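Local coordinates for protein allantoicase (Saccharomyces cerevisiae, PDB 1O59) that hydrolyses allantoate to (S)-ureidoglycolate and urea, a step of allantoin degradation that lets yeast use purines as a secondary nitrogen source, at residues E128-E133 against D143-E148; I97-V102 against F174-L179; F124-A129 against K178-P183. One frame throughout, in Å; residues are numbered along the deposited sequence.

Interaction 1: E128-E133 against D143-E148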
ATOM      1  N   GLU A 128      17.585   5.896   1.144  1.00 59.34           N
ATOM      2  CA  GLU A 128      17.774   6.999   0.197  1.00 59.00           C
ATOM      3  C   GLU A 128      16.728   6.893  -0.890  1.00 58.40           C
ATOM      4  O   GLU A 128      16.080   5.838  -1.058  1.00 57.43           O
ATOM      5  CB  GLU A 128      19.148   6.925  -0.427  1.00 58.96           C
ATOM      6  CG  GLU A 128      20.273   6.754   0.590  1.00 60.42           C
ATOM      7  CD  GLU A 128      21.673   6.875  -0.007  1.00 60.80           C
ATOM      8  OE1 GLU A 128      21.831   6.796  -1.235  1.00 64.06           O
ATOM      9  OE2 GLU A 128      22.640   7.028   0.769  1.00 65.09           O
ATOM     10  N   ALA A 129      16.534   8.000  -1.604  1.00 58.33           N
ATOM     11  CA  ALA A 129      15.568   8.044  -2.701  1.00 58.08           C
ATOM     12  C   ALA A 129      16.072   8.893  -3.841  1.00 57.99           C
ATOM     13  O   ALA A 129      16.951   9.719  -3.678  1.00 56.41           O
ATOM     14  CB  ALA A 129      14.220   8.561  -2.216  1.00 58.46           C
ATOM     15  N   LEU A 130      15.524   8.651  -5.019  1.00 58.95           N
ATOM     16  CA  LEU A 130      15.720   9.573  -6.127  1.00 59.73           C
ATOM     17  C   LEU A 130      14.497   9.759  -7.035  1.00 60.32           C
ATOM     18  O   LEU A 130      13.533   8.983  -7.024  1.00 60.27           O
ATOM     19  CB  LEU A 130      16.984   9.208  -6.934  1.00 60.05           C
ATOM     20  CG  LEU A 130      17.130   8.037  -7.926  1.00 59.89           C
ATOM     21  CD1 LEU A 130      16.215   8.137  -9.180  1.00 60.22           C
ATOM     22  CD2 LEU A 130      18.603   7.990  -8.357  1.00 59.29           C
ATOM     23  N   TYR A 131      14.582  10.819  -7.817  1.00 61.03           N
ATOM     24  CA  TYR A 131      13.574  11.192  -8.769  1.00 62.42           C
ATOM     25  C   TYR A 131      14.119  11.013 -10.187  1.00 64.03           C
ATOM     26  O   TYR A 131      15.040  11.720 -10.602  1.00 63.87           O
ATOM     27  CB  TYR A 131      13.174  12.652  -8.573  1.00 61.74           C
ATOM     28  CG  TYR A 131      12.064  13.028  -9.486  1.00 60.91           C
ATOM     29  CD1 TYR A 131      10.782  12.595  -9.223  1.00 61.38           C
ATOM     30  CD2 TYR A 131      12.288  13.781 -10.633  1.00 61.15           C
ATOM     31  CE1 TYR A 131       9.738  12.899 -10.058  1.00 61.27           C
ATOM     32  CE2 TYR A 131      11.238  14.103 -11.482  1.00 61.34           C
ATOM     33  CZ  TYR A 131       9.963  13.646 -11.180  1.00 61.07           C
ATOM     34  OH  TYR A 131       8.877  13.931 -11.961  1.00 61.78           O
ATOM     35  N   ASP A 132      13.526  10.073 -10.920  1.00 66.41           N
ATOM     36  CA  ASP A 132      13.904   9.798 -12.297  1.00 68.24           C
ATOM     37  C   ASP A 132      12.708   9.942 -13.232  1.00 70.24           C
ATOM     38  O   ASP A 132      11.600   9.532 -12.918  1.00 70.33           O
ATOM     39  CB  ASP A 132      14.504   8.412 -12.385  1.00 68.35           C
ATOM     40  CG  ASP A 132      14.787   7.991 -13.787  1.00 67.87           C
ATOM     41  OD1 ASP A 132      15.450   8.749 -14.523  1.00 64.65           O
ATOM     42  OD2 ASP A 132      14.377   6.893 -14.230  1.00 69.89           O
ATOM     43  N   GLU A 133      12.950  10.555 -14.381  1.00 72.99           N
ATOM     44  CA  GLU A 133      11.903  10.858 -15.354  1.00 75.16           C
ATOM     45  C   GLU A 133      11.791   9.758 -16.415  1.00 75.86           C
ATOM     46  O   GLU A 133      10.863   8.954 -16.364  1.00 76.36           O
ATOM     47  CB  GLU A 133      12.196  12.213 -15.989  1.00 75.58           C
ATOM     48  CG  GLU A 133      12.043  13.399 -15.036  1.00 76.92           C
ATOM     49  CD  GLU A 133      10.988  14.389 -15.518  1.00 79.27           C
ATOM     50  OE1 GLU A 133       9.773  14.153 -15.298  1.00 78.93           O
ATOM     51  OE2 GLU A 133      11.391  15.407 -16.135  1.00 79.71           O
ATOM     52  N   ASP A 143      24.416   6.553  -8.425  1.00 56.15           N
ATOM     53  CA  ASP A 143      23.782   7.655  -9.170  1.00 55.77           C
ATOM     54  C   ASP A 143      23.807   8.915  -8.303  1.00 55.51           C
ATOM     55  O   ASP A 143      23.492   8.877  -7.108  1.00 55.72           O
ATOM     56  CB  ASP A 143      22.349   7.211  -9.470  1.00 55.76           C
ATOM     57  CG  ASP A 143      21.599   8.127 -10.380  1.00 55.68           C
ATOM     58  OD1 ASP A 143      21.419   9.325 -10.085  1.00 53.92           O
ATOM     59  OD2 ASP A 143      21.057   7.675 -11.399  1.00 59.10           O
ATOM     60  N   SER A 144      24.178  10.032  -8.894  1.00 55.00           N
ATOM     61  CA  SER A 144      24.362  11.222  -8.117  1.00 54.93           C
ATOM     62  C   SER A 144      23.078  11.755  -7.536  1.00 54.86           C
ATOM     63  O   SER A 144      23.103  12.619  -6.673  1.00 54.25           O
ATOM     64  CB  SER A 144      25.023  12.287  -8.966  1.00 55.49           C
ATOM     65  OG  SER A 144      24.303  12.512 -10.163  1.00 56.82           O
ATOM     66  N   ARG A 145      21.944  11.242  -7.996  1.00 55.44           N
ATOM     67  CA  ARG A 145      20.654  11.780  -7.569  1.00 55.85           C
ATOM     68  C   ARG A 145      20.122  11.148  -6.305  1.00 55.65           C
ATOM     69  O   ARG A 145      19.084  11.577  -5.804  1.00 56.13           O
ATOM     70  CB  ARG A 145      19.622  11.641  -8.680  1.00 55.95           C
ATOM     71  CG  ARG A 145      19.967  12.464  -9.910  1.00 57.27           C
ATOM     72  CD  ARG A 145      19.150  12.137 -11.144  1.00 57.48           C
ATOM     73  NE  ARG A 145      19.310  10.736 -11.525  1.00 59.17           N
ATOM     74  CZ  ARG A 145      18.518  10.103 -12.360  1.00 58.54           C
ATOM     75  NH1 ARG A 145      17.501  10.730 -12.930  1.00 59.32           N
ATOM     76  NH2 ARG A 145      18.736   8.828 -12.625  1.00 59.21           N
ATOM     77  N   TRP A 146      20.811  10.131  -5.788  1.00 55.21           N
ATOM     78  CA  TRP A 146      20.435   9.552  -4.498  1.00 54.89           C
ATOM     79  C   TRP A 146      20.532  10.556  -3.335  1.00 55.02           C
ATOM     80  O   TRP A 146      21.556  11.208  -3.123  1.00 54.56           O
ATOM     81  CB  TRP A 146      21.258   8.305  -4.178  1.00 54.02           C
ATOM     82  CG  TRP A 146      20.916   7.130  -5.018  1.00 53.66           C
ATOM     83  CD1 TRP A 146      21.728   6.494  -5.932  1.00 52.90           C
ATOM     84  CD2 TRP A 146      19.665   6.436  -5.047  1.00 53.56           C
ATOM     85  NE1 TRP A 146      21.054   5.440  -6.502  1.00 53.04           N
ATOM     86  CE2 TRP A 146      19.789   5.381  -5.979  1.00 53.13           C
ATOM     87  CE3 TRP A 146      18.448   6.593  -4.376  1.00 52.63           C
ATOM     88  CZ2 TRP A 146      18.736   4.501  -6.258  1.00 53.61           C
ATOM     89  CZ3 TRP A 146      17.415   5.714  -4.647  1.00 53.15           C
ATOM     90  CH2 TRP A 146      17.562   4.684  -5.582  1.00 53.23           C
ATOM     91  N   VAL A 147      19.446  10.623  -2.577  1.00 55.60           N
ATOM     92  CA  VAL A 147      19.289  11.531  -1.465  1.00 56.51           C
ATOM     93  C   VAL A 147      18.824  10.735  -0.271  1.00 56.57           C
ATOM     94  O   VAL A 147      17.804  10.077  -0.338  1.00 56.46           O
ATOM     95  CB  VAL A 147      18.200  12.590  -1.780  1.00 56.53           C
ATOM     96  CG1 VAL A 147      17.885  13.439  -0.571  1.00 57.25           C
ATOM     97  CG2 VAL A 147      18.661  13.499  -2.893  1.00 58.35           C
ATOM     98  N   GLU A 148      19.552  10.819   0.832  1.00 57.24           N
ATOM     99  CA  GLU A 148      19.123  10.169   2.073  1.00 57.83           C
ATOM    100  C   GLU A 148      17.842  10.781   2.666  1.00 57.99           C
ATOM    101  O   GLU A 148      17.717  11.983   2.862  1.00 57.97           O
ATOM    102  CB  GLU A 148      20.233  10.219   3.118  1.00 57.62           C
ATOM    103  CG  GLU A 148      19.901   9.409   4.349  1.00 58.50           C
ATOM    104  CD  GLU A 148      20.917   9.604   5.450  1.00 58.07           C
ATOM    105  OE1 GLU A 148      21.792   8.736   5.568  1.00 57.31           O
ATOM    106  OE2 GLU A 148      20.820  10.605   6.199  1.00 58.53           O
TER
HETATM  107  O   HOH W   1      21.778   6.746   3.423  1.00 46.42           O
HETATM  108  O   HOH W   2      16.740  13.086  -7.181  1.00 45.48           O
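A hydrogen-bonded antiparallel pair, Ala129 with Val147, joins strand 124-130 to the outer strand 147-154 beside an Asx turn that a salt-bridge network fixes. Ala129 N donates to Val147 O at 2.7 Å, and Val147 N donates back to Ala129 O at 2.9 Å. Past this pair the backbones part, and a water bridges Tyr131 N and Arg145 O. Side chains then carry the contact. CG of Leu130 stands between the backbone N and the carbonyl carbon (chi1 75°), and CD2 lies over the Trp146 indole, 3.8 Å from the centroid of its five-membered ring and only 14° off the normal: a CH-pi contact. The same methyl meets Asp143 OD1 at 3.6 Å, while Leu130 CD1 sits over the centre of the Arg145 guanidinium. In the plane of that group Arg145 grips Asp143 side-on, NE on the syn lone pair of OD1 and NH2 on OD2. Arg145 N takes the anti lone pair of OD1, closing the Asx turn. Across the contact Arg145 NH1 makes a salt bridge to buried Asp132 OD1 (3.3 Å), carboxylate and guanidinium turned 81° apart. An alanine in place of Arg145 would probably leave the Asp132 carboxylate without its cationic mate here and Asp143 freer to turn. Trp146 NE1 is tied to Val140 O. Sequence-adjacent antiparallel strands joined by a long loop make this a beta hairpin at the sheet edge.

Interaction 2: I97-V102 against F174-L179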
ATOM      1  N   ILE A  97      17.777  -1.612  -4.823  1.00 59.15           N
ATOM      2  CA  ILE A  97      17.099  -0.530  -5.463  1.00 59.76           C
ATOM      3  C   ILE A  97      15.692  -0.976  -5.899  1.00 60.11           C
ATOM      4  O   ILE A  97      15.507  -2.052  -6.488  1.00 59.37           O
ATOM      5  CB  ILE A  97      17.923  -0.018  -6.654  1.00 59.59           C
ATOM      6  CG1 ILE A  97      19.222   0.634  -6.169  1.00 60.25           C
ATOM      7  CG2 ILE A  97      17.130   1.017  -7.421  1.00 61.23           C
ATOM      8  CD1 ILE A  97      20.287   0.777  -7.242  1.00 59.99           C
ATOM      9  N   ILE A  98      14.701  -0.126  -5.621  1.00 60.43           N
ATOM     10  CA  ILE A  98      13.296  -0.460  -5.897  1.00 60.38           C
ATOM     11  C   ILE A  98      12.579   0.696  -6.553  1.00 60.36           C
ATOM     12  O   ILE A  98      12.588   1.825  -6.037  1.00 60.47           O
ATOM     13  CB  ILE A  98      12.539  -0.838  -4.615  1.00 60.16           C
ATOM     14  CG1 ILE A  98      13.253  -1.958  -3.850  1.00 60.96           C
ATOM     15  CG2 ILE A  98      11.150  -1.349  -4.965  1.00 60.52           C
ATOM     16  CD1 ILE A  98      12.931  -1.981  -2.379  1.00 61.47           C
ATOM     17  N   LYS A  99      11.959   0.400  -7.691  1.00 60.04           N
ATOM     18  CA  LYS A  99      11.152   1.347  -8.379  1.00 59.95           C
ATOM     19  C   LYS A  99       9.749   1.274  -7.798  1.00 59.65           C
ATOM     20  O   LYS A  99       9.210   0.184  -7.598  1.00 60.42           O
ATOM     21  CB  LYS A  99      11.136   1.033  -9.856  1.00 60.54           C
ATOM     22  CG  LYS A  99      10.518   2.131 -10.660  1.00 61.62           C
ATOM     23  CD  LYS A  99      10.719   1.971 -12.138  1.00 65.40           C
ATOM     24  CE  LYS A  99       9.943   3.116 -12.860  1.00 67.72           C
ATOM     25  NZ  LYS A  99       9.783   2.894 -14.342  1.00 70.68           N
HETATM   26  N   MSE A 100       9.157   2.428  -7.504  1.00 58.41           N
HETATM   27  CA  MSE A 100       7.779   2.451  -7.005  1.00 56.99           C
HETATM   28  C   MSE A 100       6.811   1.993  -8.088  1.00 58.40           C
HETATM   29  O   MSE A 100       7.084   2.092  -9.288  1.00 57.65           O
HETATM   30  CB  MSE A 100       7.339   3.869  -6.605  1.00 56.99           C
HETATM   31  CG  MSE A 100       8.163   4.512  -5.533  1.00 55.91           C
HETATM   32 SE   MSE A 100       7.658   6.365  -5.291  0.50 48.56          SE
HETATM   33  CE  MSE A 100       8.996   6.769  -4.218  1.00 52.30           C
ATOM     34  N   GLY A 101       5.640   1.548  -7.639  1.00 59.41           N
ATOM     35  CA  GLY A 101       4.587   1.168  -8.560  1.00 59.88           C
ATOM     36  C   GLY A 101       3.768   2.368  -8.952  1.00 60.17           C
ATOM     37  O   GLY A 101       3.125   2.366  -9.965  1.00 60.29           O
ATOM     38  N   VAL A 102       3.774   3.398  -8.119  1.00 61.37           N
ATOM     39  CA  VAL A 102       3.200   4.700  -8.484  1.00 61.19           C
ATOM     40  C   VAL A 102       4.254   5.545  -9.201  1.00 61.23           C
ATOM     41  O   VAL A 102       5.439   5.257  -9.145  1.00 61.84           O
ATOM     42  CB  VAL A 102       2.695   5.442  -7.249  1.00 61.05           C
ATOM     43  CG1 VAL A 102       1.614   4.618  -6.594  1.00 60.61           C
ATOM     44  CG2 VAL A 102       3.843   5.737  -6.263  1.00 60.60           C
ATOM     45  N   PHE A 174       9.800  11.622  -5.198  1.00 59.87           N
ATOM     46  CA  PHE A 174      10.736  10.586  -5.641  1.00 58.70           C
ATOM     47  C   PHE A 174      10.014   9.450  -6.374  1.00 58.25           C
ATOM     48  O   PHE A 174       8.798   9.311  -6.255  1.00 57.10           O
ATOM     49  CB  PHE A 174      11.486  10.020  -4.430  1.00 58.39           C
ATOM     50  CG  PHE A 174      12.243  11.055  -3.651  1.00 57.61           C
ATOM     51  CD1 PHE A 174      13.438  11.544  -4.124  1.00 57.12           C
ATOM     52  CD2 PHE A 174      11.746  11.571  -2.464  1.00 57.76           C
ATOM     53  CE1 PHE A 174      14.135  12.497  -3.430  1.00 56.05           C
ATOM     54  CE2 PHE A 174      12.465  12.537  -1.770  1.00 55.25           C
ATOM     55  CZ  PHE A 174      13.653  12.978  -2.257  1.00 56.05           C
ATOM     56  N   THR A 175      10.799   8.650  -7.105  1.00 57.95           N
ATOM     57  CA  THR A 175      10.318   7.540  -7.952  1.00 58.02           C
ATOM     58  C   THR A 175      10.953   6.187  -7.630  1.00 58.32           C
ATOM     59  O   THR A 175      10.410   5.153  -8.000  1.00 59.51           O
ATOM     60  CB  THR A 175      10.664   7.807  -9.427  1.00 57.50           C
ATOM     61  OG1 THR A 175      12.084   7.944  -9.547  1.00 59.06           O
ATOM     62  CG2 THR A 175      10.101   9.137  -9.967  1.00 55.65           C
ATOM     63  N   HIS A 176      12.132   6.216  -7.013  1.00 58.35           N
ATOM     64  CA  HIS A 176      12.954   5.049  -6.715  1.00 57.84           C
ATOM     65  C   HIS A 176      13.481   5.132  -5.267  1.00 57.66           C
ATOM     66  O   HIS A 176      13.781   6.206  -4.778  1.00 56.88           O
ATOM     67  CB  HIS A 176      14.177   5.017  -7.630  1.00 57.73           C
ATOM     68  CG  HIS A 176      13.879   4.659  -9.050  1.00 57.18           C
ATOM     69  ND1 HIS A 176      13.282   5.535  -9.929  1.00 54.50           N
ATOM     70  CD2 HIS A 176      14.139   3.531  -9.754  1.00 55.93           C
ATOM     71  CE1 HIS A 176      13.169   4.956 -11.109  1.00 56.31           C
ATOM     72  NE2 HIS A 176      13.684   3.739 -11.031  1.00 56.53           N
ATOM     73  N   ILE A 177      13.631   3.973  -4.628  1.00 57.72           N
ATOM     74  CA  ILE A 177      14.107   3.866  -3.253  1.00 57.75           C
ATOM     75  C   ILE A 177      15.333   2.976  -3.205  1.00 57.43           C
ATOM     76  O   ILE A 177      15.397   1.976  -3.910  1.00 56.75           O
ATOM     77  CB  ILE A 177      12.967   3.263  -2.349  1.00 58.11           C
ATOM     78  CG1 ILE A 177      11.732   4.200  -2.352  1.00 57.42           C
ATOM     79  CG2 ILE A 177      13.477   2.962  -0.920  1.00 57.98           C
ATOM     80  CD1 ILE A 177      12.031   5.600  -1.955  1.00 56.42           C
ATOM     81  N   LYS A 178      16.290   3.366  -2.369  1.00 57.70           N
ATOM     82  CA  LYS A 178      17.469   2.554  -2.054  1.00 57.09           C
ATOM     83  C   LYS A 178      17.460   2.211  -0.575  1.00 58.12           C
ATOM     84  O   LYS A 178      17.466   3.088   0.303  1.00 58.10           O
ATOM     85  CB  LYS A 178      18.787   3.278  -2.387  1.00 56.84           C
ATOM     86  CG  LYS A 178      19.969   2.323  -2.609  1.00 56.19           C
ATOM     87  CD  LYS A 178      21.335   2.924  -2.349  1.00 55.23           C
ATOM     88  CE  LYS A 178      21.633   4.099  -3.221  1.00 53.38           C
ATOM     89  NZ  LYS A 178      23.010   4.596  -3.068  1.00 49.14           N
ATOM     90  N   LEU A 179      17.457   0.917  -0.308  1.00 58.92           N
ATOM     91  CA  LEU A 179      17.584   0.412   1.045  1.00 59.23           C
ATOM     92  C   LEU A 179      19.022  -0.010   1.254  1.00 58.20           C
ATOM     93  O   LEU A 179      19.578  -0.748   0.458  1.00 57.70           O
ATOM     94  CB  LEU A 179      16.632  -0.768   1.227  1.00 59.57           C
ATOM     95  CG  LEU A 179      16.773  -1.637   2.476  1.00 60.72           C
ATOM     96  CD1 LEU A 179      16.384  -0.889   3.719  1.00 60.08           C
ATOM     97  CD2 LEU A 179      15.891  -2.872   2.250  1.00 61.43           C
TER
HETATM   98  O   HOH W   3       8.159   5.096 -10.623  1.00 54.43           O
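Ile98 and Ile177 meet as a hydrogen-bonded antiparallel pair in the tight part of this contact, where strands 97-99 and 176-179 run at 157° to each other. Ile98 N donates to Ile177 O at 2.8 Å, and Ile177 N donates to Ile98 O at the same length. Farther on, Met100 N reaches Thr175 O at 3.0 Å. Met100, present as selenomethionine, runs extended beyond CG, so that CE lies 3.3 Å from Phe174 O and 4.0 Å from Ile177 CD1. This buried side of Met100 and Ile177 also packs on Ile107 and Phe190, which belong to strands 105-113 and 186-196. The other face is the one nearer solvent. There Lys99, partly exposed, lays its aliphatic chain over the His176 imidazole, CG 3.9 Å from the ring centroid and offset toward the rim. With CG anti to the backbone N (chi1 -169°) and the chain extended beyond it, the ammonium is carried past the ring to Glu135. A neighbour in the imidazole plane holds the ring: His176 ND1 and Thr175 OG1 are hydrogen-bonded at 2.7 Å, and OG1 is also bonded to Asp132 N and Leu130 O. Near the end of the pairing a water lies within bonding distance of Val102 O and, more weakly, of Thr175 O. Thr175 and His176 both face Leu130 of the next strand, the signature of a classic beta bulge.

Interaction 3: F124-A129 against K178-P183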
ATOM      1  N   PHE A 124      21.747  -2.348  11.048  1.00 56.16           N
ATOM      2  CA  PHE A 124      21.428  -0.962  10.818  1.00 55.92           C
ATOM      3  C   PHE A 124      20.935  -0.839   9.389  1.00 56.55           C
ATOM      4  O   PHE A 124      21.400  -1.528   8.489  1.00 56.09           O
ATOM      5  CB  PHE A 124      22.627  -0.038  10.978  1.00 55.58           C
ATOM      6  CG  PHE A 124      23.208   0.018  12.368  1.00 54.85           C
ATOM      7  CD1 PHE A 124      24.250  -0.820  12.727  1.00 56.48           C
ATOM      8  CD2 PHE A 124      22.755   0.940  13.290  1.00 54.01           C
ATOM      9  CE1 PHE A 124      24.824  -0.764  14.002  1.00 55.28           C
ATOM     10  CE2 PHE A 124      23.298   1.002  14.557  1.00 54.63           C
ATOM     11  CZ  PHE A 124      24.338   0.156  14.921  1.00 55.59           C
ATOM     12  N   VAL A 125      19.999   0.082   9.203  1.00 57.20           N
ATOM     13  CA  VAL A 125      19.400   0.351   7.924  1.00 57.51           C
ATOM     14  C   VAL A 125      19.426   1.868   7.727  1.00 57.70           C
ATOM     15  O   VAL A 125      19.320   2.643   8.692  1.00 57.49           O
ATOM     16  CB  VAL A 125      17.951  -0.209   7.911  1.00 57.95           C
ATOM     17  CG1 VAL A 125      17.085   0.501   6.936  1.00 59.60           C
ATOM     18  CG2 VAL A 125      17.927  -1.739   7.602  1.00 57.98           C
ATOM     19  N   SER A 126      19.627   2.290   6.485  1.00 57.87           N
ATOM     20  CA  SER A 126      19.291   3.652   6.079  1.00 57.99           C
ATOM     21  C   SER A 126      18.531   3.569   4.734  1.00 58.16           C
ATOM     22  O   SER A 126      18.555   2.535   4.043  1.00 56.68           O
ATOM     23  CB  SER A 126      20.523   4.591   6.055  1.00 57.84           C
ATOM     24  OG  SER A 126      21.416   4.351   4.978  1.00 56.81           O
ATOM     25  N   ILE A 127      17.811   4.653   4.423  1.00 58.62           N
ATOM     26  CA  ILE A 127      17.065   4.758   3.185  1.00 58.72           C
ATOM     27  C   ILE A 127      17.360   6.054   2.449  1.00 58.50           C
ATOM     28  O   ILE A 127      17.394   7.143   3.033  1.00 58.01           O
ATOM     29  CB  ILE A 127      15.564   4.622   3.445  1.00 59.08           C
ATOM     30  CG1 ILE A 127      15.277   3.392   4.327  1.00 59.53           C
ATOM     31  CG2 ILE A 127      14.802   4.474   2.112  1.00 60.52           C
ATOM     32  CD1 ILE A 127      13.851   3.357   4.904  1.00 59.69           C
ATOM     33  N   GLU A 128      17.585   5.896   1.144  1.00 59.34           N
ATOM     34  CA  GLU A 128      17.774   6.999   0.197  1.00 59.00           C
ATOM     35  C   GLU A 128      16.728   6.893  -0.890  1.00 58.40           C
ATOM     36  O   GLU A 128      16.080   5.838  -1.058  1.00 57.43           O
ATOM     37  CB  GLU A 128      19.148   6.925  -0.427  1.00 58.96           C
ATOM     38  CG  GLU A 128      20.273   6.754   0.590  1.00 60.42           C
ATOM     39  CD  GLU A 128      21.673   6.875  -0.007  1.00 60.80           C
ATOM     40  OE1 GLU A 128      21.831   6.796  -1.235  1.00 64.06           O
ATOM     41  OE2 GLU A 128      22.640   7.028   0.769  1.00 65.09           O
ATOM     42  N   ALA A 129      16.534   8.000  -1.604  1.00 58.33           N
ATOM     43  CA  ALA A 129      15.568   8.044  -2.701  1.00 58.08           C
ATOM     44  C   ALA A 129      16.072   8.893  -3.841  1.00 57.99           C
ATOM     45  O   ALA A 129      16.951   9.719  -3.678  1.00 56.41           O
ATOM     46  CB  ALA A 129      14.220   8.561  -2.216  1.00 58.46           C
ATOM     47  N   LYS A 178      16.290   3.366  -2.369  1.00 57.70           N
ATOM     48  CA  LYS A 178      17.469   2.554  -2.054  1.00 57.09           C
ATOM     49  C   LYS A 178      17.460   2.211  -0.575  1.00 58.12           C
ATOM     50  O   LYS A 178      17.466   3.088   0.303  1.00 58.10           O
ATOM     51  CB  LYS A 178      18.787   3.278  -2.387  1.00 56.84           C
ATOM     52  CG  LYS A 178      19.969   2.323  -2.609  1.00 56.19           C
ATOM     53  CD  LYS A 178      21.335   2.924  -2.349  1.00 55.23           C
ATOM     54  CE  LYS A 178      21.633   4.099  -3.221  1.00 53.38           C
ATOM     55  NZ  LYS A 178      23.010   4.596  -3.068  1.00 49.14           N
ATOM     56  N   LEU A 179      17.457   0.917  -0.308  1.00 58.92           N
ATOM     57  CA  LEU A 179      17.584   0.412   1.045  1.00 59.23           C
ATOM     58  C   LEU A 179      19.022  -0.010   1.254  1.00 58.20           C
ATOM     59  O   LEU A 179      19.578  -0.748   0.458  1.00 57.70           O
ATOM     60  CB  LEU A 179      16.632  -0.768   1.227  1.00 59.57           C
ATOM     61  CG  LEU A 179      16.773  -1.637   2.476  1.00 60.72           C
ATOM     62  CD1 LEU A 179      16.384  -0.889   3.719  1.00 60.08           C
ATOM     63  CD2 LEU A 179      15.891  -2.872   2.250  1.00 61.43           C
ATOM     64  N   LYS A 180      19.626   0.488   2.321  1.00 58.20           N
ATOM     65  CA  LYS A 180      20.991   0.129   2.681  1.00 57.35           C
ATOM     66  C   LYS A 180      20.958  -0.643   4.003  1.00 57.06           C
ATOM     67  O   LYS A 180      20.337  -0.208   4.957  1.00 57.82           O
ATOM     68  CB  LYS A 180      21.848   1.387   2.857  1.00 57.62           C
ATOM     69  CG  LYS A 180      22.000   2.305   1.646  1.00 56.74           C
ATOM     70  CD  LYS A 180      23.194   3.262   1.905  1.00 58.47           C
ATOM     71  CE  LYS A 180      23.607   4.065   0.658  1.00 60.00           C
ATOM     72  NZ  LYS A 180      24.607   5.178   0.958  1.00 57.89           N
HETATM   73  N   MSE A 181      21.632  -1.785   4.040  1.00 56.56           N
HETATM   74  CA  MSE A 181      21.820  -2.608   5.244  1.00 55.13           C
HETATM   75  C   MSE A 181      23.319  -2.683   5.571  1.00 55.03           C
HETATM   76  O   MSE A 181      24.133  -3.112   4.728  1.00 54.21           O
HETATM   77  CB  MSE A 181      21.270  -4.015   4.949  1.00 55.70           C
HETATM   78  CG  MSE A 181      21.724  -5.145   5.882  1.00 55.13           C
HETATM   79 SE   MSE A 181      20.587  -6.749   5.684  0.50 49.09          SE
HETATM   80  CE  MSE A 181      20.983  -7.153   3.976  1.00 50.17           C
ATOM     81  N   TYR A 182      23.669  -2.281   6.786  1.00 54.60           N
ATOM     82  CA  TYR A 182      25.054  -2.188   7.201  1.00 55.34           C
ATOM     83  C   TYR A 182      25.439  -3.302   8.186  1.00 55.74           C
ATOM     84  O   TYR A 182      24.952  -3.279   9.332  1.00 56.48           O
ATOM     85  CB  TYR A 182      25.310  -0.855   7.909  1.00 55.33           C
ATOM     86  CG  TYR A 182      24.945   0.408   7.146  1.00 55.64           C
ATOM     87  CD1 TYR A 182      23.624   0.865   7.095  1.00 54.93           C
ATOM     88  CD2 TYR A 182      25.936   1.191   6.552  1.00 55.56           C
ATOM     89  CE1 TYR A 182      23.296   2.048   6.448  1.00 55.72           C
ATOM     90  CE2 TYR A 182      25.621   2.375   5.891  1.00 55.64           C
ATOM     91  CZ  TYR A 182      24.307   2.805   5.848  1.00 56.36           C
ATOM     92  OH  TYR A 182      24.005   3.978   5.191  1.00 57.02           O
ATOM     93  N   PRO A 183      26.317  -4.242   7.804  1.00 55.29           N
ATOM     94  CA  PRO A 183      26.977  -4.327   6.497  1.00 55.44           C
ATOM     95  C   PRO A 183      26.394  -5.420   5.607  1.00 55.77           C
ATOM     96  O   PRO A 183      26.658  -5.441   4.405  1.00 55.64           O
ATOM     97  CB  PRO A 183      28.401  -4.691   6.871  1.00 55.31           C
ATOM     98  CG  PRO A 183      28.214  -5.557   8.045  1.00 55.67           C
ATOM     99  CD  PRO A 183      27.063  -4.979   8.831  1.00 55.19           C
TER
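Strands 124-129 and 178-182 run antiparallel, 158° between their directions and 4.8 Å apart at closest approach, with Ser126-Lys180 and Glu128-Lys178 as hydrogen-bonded pairs and Val125-Met181 and Ile127-Leu179 as non-hydrogen-bonded ones. Within the first pair Lys180 N donates to Ser126 O at 2.9 Å and Ser126 N to Lys180 O. The alternation sends the charged and hydroxyl groups, with the Phe124 and Tyr182 rings, to one face and aliphatic side chains and selenomethionine to the other. On the first face two lysines share one carboxylate: Lys180 NZ donates to Glu128 OE2 at 2.7 Å, and Lys178 NZ to Glu128 OE1 at 3.1 Å. Both ammonium groups stand well out of the carboxylate plane, on the same side. Their routes differ, since Lys180 is extended beyond CG whereas Lys178 lies alongside Glu128, pointing the same way, and bends at CE (chi3 -60°). Lys178 has a second acid in Glu141 and a cation-pi contact with Trp146, an environment likely to favour its charged form. Farther along, Tyr182 turns its ring edge to the neighbouring strand. Its OH donates to Ser126 OG at 2.6 Å, and Phe124 O lies near the ring plane. Lys152 of strand 147-154 makes cation-pi contacts with both Tyr182 and Phe124. On the apolar face Val125 CG1 touches Leu179 CD1 at 3.6 Å, and Ile127 and Leu179 both pack on Phe190 of strand 186-196. An apolar face packed on another sheet is typical of an antiparallel beta sandwich, consistent with the galactose-binding-like clan of this repeat.

Overall arrangement
Of the strands in these contacts, 94-99 lies nearest the N terminus; strand 176-182 later pairs with it in interaction 2, closing the longest of the three loops. Inside that loop the chain lays down strand 124-130, whose end turns through a shorter loop to strand 147-154 in interaction 1, nested within interaction 2. Interaction 3 starts from the same strand as interaction 1 and ends on the same strand as interaction 2. Strand 176-182 is thereby inserted between 94-99 and 124-130, giving the order 45-49, 94-99, 176-182, 124-130, 147-154. Interactions 1 and 2 also touch directly, Leu130 O lying 2.8 Å from Thr175 N, a probable hydrogen bond. All three thus assemble one sheet of the first allantoicase repeat.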